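Local coordinates for ATP phosphoribosyltransferase (Thermotoga maritima, PDB 1O64), which probably catalyses the first step of histidine biosynthesis, condensing ATP with 5-phosphoribose 1-diphosphate to give phosphoribosyl-ATP and diphosphate, at residues A[102-107]-A[121-126]. Sequence-based numbering, arbitrary orientation.
Sequences GEKRIA and KGWHCR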
ATOM      1  N   GLY A 102     -22.507   2.639  20.515  1.00 52.25           N
ATOM      2  CA  GLY A 102     -21.781   3.893  20.640  1.00 48.55           C
ATOM      3  C   GLY A 102     -20.856   4.085  19.432  1.00 46.95           C
ATOM      4  O   GLY A 102     -21.223   3.750  18.312  1.00 45.03           O
ATOM      5  N   GLU A 103     -19.704   4.670  19.701  1.00 45.81           N
ATOM      6  CA  GLU A 103     -18.689   4.955  18.693  1.00 45.49           C
ATOM      7  C   GLU A 103     -18.262   3.653  18.010  1.00 43.78           C
ATOM      8  O   GLU A 103     -18.071   2.634  18.675  1.00 43.82           O
ATOM      9  CB  GLU A 103     -17.511   5.644  19.369  1.00 47.71           C
ATOM     10  CG  GLU A 103     -16.316   5.956  18.502  1.00 50.73           C
ATOM     11  CD  GLU A 103     -15.158   6.542  19.291  1.00 52.77           C
ATOM     12  OE1 GLU A 103     -15.013   7.785  19.264  1.00 52.57           O
ATOM     13  OE2 GLU A 103     -14.386   5.778  19.908  1.00 54.32           O
ATOM     14  N   LYS A 104     -18.218   3.648  16.687  1.00 41.94           N
ATOM     15  CA  LYS A 104     -17.844   2.419  15.966  1.00 40.02           C
ATOM     16  C   LYS A 104     -16.383   2.449  15.561  1.00 37.49           C
ATOM     17  O   LYS A 104     -15.936   3.427  14.962  1.00 39.59           O
ATOM     18  CB  LYS A 104     -18.734   2.268  14.732  1.00 42.08           C
ATOM     19  CG  LYS A 104     -20.216   2.168  15.022  1.00 43.82           C
ATOM     20  CD  LYS A 104     -20.894   3.536  15.021  1.00 45.84           C
ATOM     21  CE  LYS A 104     -22.408   3.353  14.961  1.00 47.10           C
ATOM     22  NZ  LYS A 104     -22.971   3.025  16.303  1.00 47.74           N
ATOM     23  N   ARG A 105     -15.611   1.439  15.916  1.00 35.92           N
ATOM     24  CA  ARG A 105     -14.195   1.385  15.513  1.00 32.55           C
ATOM     25  C   ARG A 105     -14.122   0.636  14.177  1.00 30.00           C
ATOM     26  O   ARG A 105     -14.521  -0.515  14.090  1.00 29.47           O
ATOM     27  CB  ARG A 105     -13.347   0.706  16.573  1.00 31.35           C
ATOM     28  CG  ARG A 105     -12.931   1.626  17.728  1.00 33.49           C
ATOM     29  CD  ARG A 105     -12.155   0.819  18.774  1.00 34.18           C
ATOM     30  NE  ARG A 105     -12.877  -0.413  19.072  1.00 35.35           N
ATOM     31  CZ  ARG A 105     -12.314  -1.566  19.379  1.00 37.85           C
ATOM     32  NH1 ARG A 105     -13.080  -2.630  19.604  1.00 38.81           N
ATOM     33  NH2 ARG A 105     -10.999  -1.672  19.477  1.00 37.77           N
ATOM     34  N   ILE A 106     -13.686   1.312  13.122  1.00 29.27           N
ATOM     35  CA  ILE A 106     -13.667   0.679  11.795  1.00 27.99           C
ATOM     36  C   ILE A 106     -12.270   0.748  11.181  1.00 28.08           C
ATOM     37  O   ILE A 106     -11.777   1.858  10.914  1.00 28.07           O
ATOM     38  CB  ILE A 106     -14.661   1.370  10.831  1.00 26.56           C
ATOM     39  CG1 ILE A 106     -16.042   1.542  11.444  1.00 26.94           C
ATOM     40  CG2 ILE A 106     -14.773   0.564   9.527  1.00 21.97           C
ATOM     41  CD1 ILE A 106     -17.086   2.166  10.540  1.00 28.96           C
ATOM     42  N   ALA A 107     -11.676  -0.409  10.933  1.00 25.67           N
ATOM     43  CA  ALA A 107     -10.367  -0.492  10.284  1.00 25.78           C
ATOM     44  C   ALA A 107     -10.588  -0.552   8.765  1.00 25.02           C
ATOM     45  O   ALA A 107     -11.557  -1.156   8.307  1.00 23.55           O
ATOM     46  CB  ALA A 107      -9.597  -1.738  10.714  1.00 21.52           C
ATOM     47  N   LYS A 121     -24.579   8.068   7.741  1.00 52.86           N
ATOM     48  CA  LYS A 121     -25.289   7.291   8.732  1.00 53.10           C
ATOM     49  C   LYS A 121     -25.451   8.075  10.030  1.00 52.64           C
ATOM     50  O   LYS A 121     -26.042   7.598  10.992  1.00 53.13           O
ATOM     51  CB  LYS A 121     -24.476   6.016   9.034  1.00 52.64           C
ATOM     52  CG  LYS A 121     -25.107   4.743   8.540  1.00 54.40           C
ATOM     53  CD  LYS A 121     -25.369   4.716   7.054  1.00 54.28           C
ATOM     54  CE  LYS A 121     -26.245   3.535   6.683  1.00 56.21           C
ATOM     55  NZ  LYS A 121     -26.218   3.234   5.226  1.00 57.56           N
ATOM     56  N   GLY A 122     -24.824   9.249  10.089  1.00 52.89           N
ATOM     57  CA  GLY A 122     -24.860  10.020  11.345  1.00 52.99           C
ATOM     58  C   GLY A 122     -24.264   9.143  12.452  1.00 52.44           C
ATOM     59  O   GLY A 122     -24.840   9.019  13.533  1.00 53.52           O
ATOM     60  N   TRP A 123     -23.131   8.497  12.157  1.00 50.63           N
ATOM     61  CA  TRP A 123     -22.476   7.630  13.105  1.00 48.56           C
ATOM     62  C   TRP A 123     -21.240   8.307  13.704  1.00 47.62           C
ATOM     63  O   TRP A 123     -20.623   9.173  13.102  1.00 48.19           O
ATOM     64  CB  TRP A 123     -21.980   6.327  12.482  1.00 46.69           C
ATOM     65  CG  TRP A 123     -22.977   5.254  12.230  1.00 44.01           C
ATOM     66  CD1 TRP A 123     -24.307   5.257  12.531  1.00 44.16           C
ATOM     67  CD2 TRP A 123     -22.715   3.973  11.626  1.00 43.61           C
ATOM     68  NE1 TRP A 123     -24.890   4.083  12.148  1.00 43.52           N
ATOM     69  CE2 TRP A 123     -23.931   3.269  11.593  1.00 44.09           C
ATOM     70  CE3 TRP A 123     -21.561   3.358  11.126  1.00 41.79           C
ATOM     71  CZ2 TRP A 123     -24.045   1.985  11.069  1.00 43.88           C
ATOM     72  CZ3 TRP A 123     -21.672   2.090  10.594  1.00 42.38           C
ATOM     73  CH2 TRP A 123     -22.897   1.413  10.571  1.00 45.00           C
ATOM     74  N   HIS A 124     -20.903   7.845  14.897  1.00 46.58           N
ATOM     75  CA  HIS A 124     -19.665   8.318  15.538  1.00 45.44           C
ATOM     76  C   HIS A 124     -18.662   7.194  15.248  1.00 43.25           C
ATOM     77  O   HIS A 124     -18.904   6.053  15.642  1.00 41.93           O
ATOM     78  CB  HIS A 124     -19.878   8.597  17.009  1.00 51.42           C
ATOM     79  CG  HIS A 124     -20.371   9.998  17.268  1.00 57.43           C
ATOM     80  ND1 HIS A 124     -19.506  11.035  17.543  1.00 60.96           N
ATOM     81  CD2 HIS A 124     -21.609  10.531  17.283  1.00 58.91           C
ATOM     82  CE1 HIS A 124     -20.189  12.149  17.728  1.00 61.22           C
ATOM     83  NE2 HIS A 124     -21.470  11.871  17.574  1.00 61.21           N
ATOM     84  N   CYS A 125     -17.667   7.465  14.418  1.00 41.32           N
ATOM     85  CA  CYS A 125     -16.708   6.429  14.065  1.00 39.28           C
ATOM     86  C   CYS A 125     -15.280   6.801  14.420  1.00 37.35           C
ATOM     87  O   CYS A 125     -14.895   7.963  14.433  1.00 38.75           O
ATOM     88  CB  CYS A 125     -16.731   6.159  12.543  1.00 36.30           C
ATOM     89  SG  CYS A 125     -18.321   5.570  11.949  1.00 37.48           S
ATOM     90  N   ARG A 126     -14.506   5.773  14.692  1.00 35.47           N
ATOM     91  CA  ARG A 126     -13.080   5.937  14.956  1.00 35.21           C
ATOM     92  C   ARG A 126     -12.397   5.077  13.865  1.00 34.54           C
ATOM     93  O   ARG A 126     -12.582   3.864  13.884  1.00 32.85           O
ATOM     94  CB  ARG A 126     -12.694   5.491  16.344  1.00 40.01           C
ATOM     95  CG  ARG A 126     -11.356   6.090  16.790  1.00 45.01           C
ATOM     96  CD  ARG A 126     -11.567   6.884  18.079  1.00 48.38           C
ATOM     97  NE  ARG A 126     -10.575   7.951  18.186  1.00 53.93           N
ATOM     98  CZ  ARG A 126     -10.522   9.016  17.393  1.00 53.90           C
ATOM     99  NH1 ARG A 126     -11.407   9.179  16.416  1.00 56.13           N
ATOM    100  NH2 ARG A 126      -9.569   9.914  17.608  1.00 53.28           N
TER
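Lys104 and Arg105 run parallel to Cys125 and Arg126, with Lys104 opposite Cys125 at a CA to CA distance of 4.6 Å. Three backbone hydrogen bonds join the segments: Lys104 N gives to His124 O (2.7 Å), Arg126 N to Lys104 O (2.8 Å), and Ile106 N to Arg126 O. The lysine chain crosses Trp123 at about a right angle and bends at chi2 (91°) and chi4 (80°), bringing CE over one indole face in a CH-pi contact, 3.4 Å from the five-membered ring centroid, while NZ reaches Gly102 O (2.8 Å) and Pro100 O. Lys104 NZ stands beyond CE, nearly on the ring normal, a cation-pi partner 4.5 Å from that centroid. Lys121 CG lies against the opposite face, toward its rim. With an alanine at Trp123, Lys104 CE would probably lose the face it packs on and NZ its cation-pi partner, leaving the ammonium to its carbonyl bonds. Deeper in, Ile106 CD1 touches Cys125 SG at 3.9 Å, a sulfur tied by disulfide to Cys118. Beside the start of strand 104-108, Glu103 OE2 lies against Arg126 CD; Glu103 OE1, 4.6 Å from Arg126 NE, is well out of the guanidinium plane, so only charges are near. The segments start the parallel strands of a beta-alpha-beta crossover through helix 111-120.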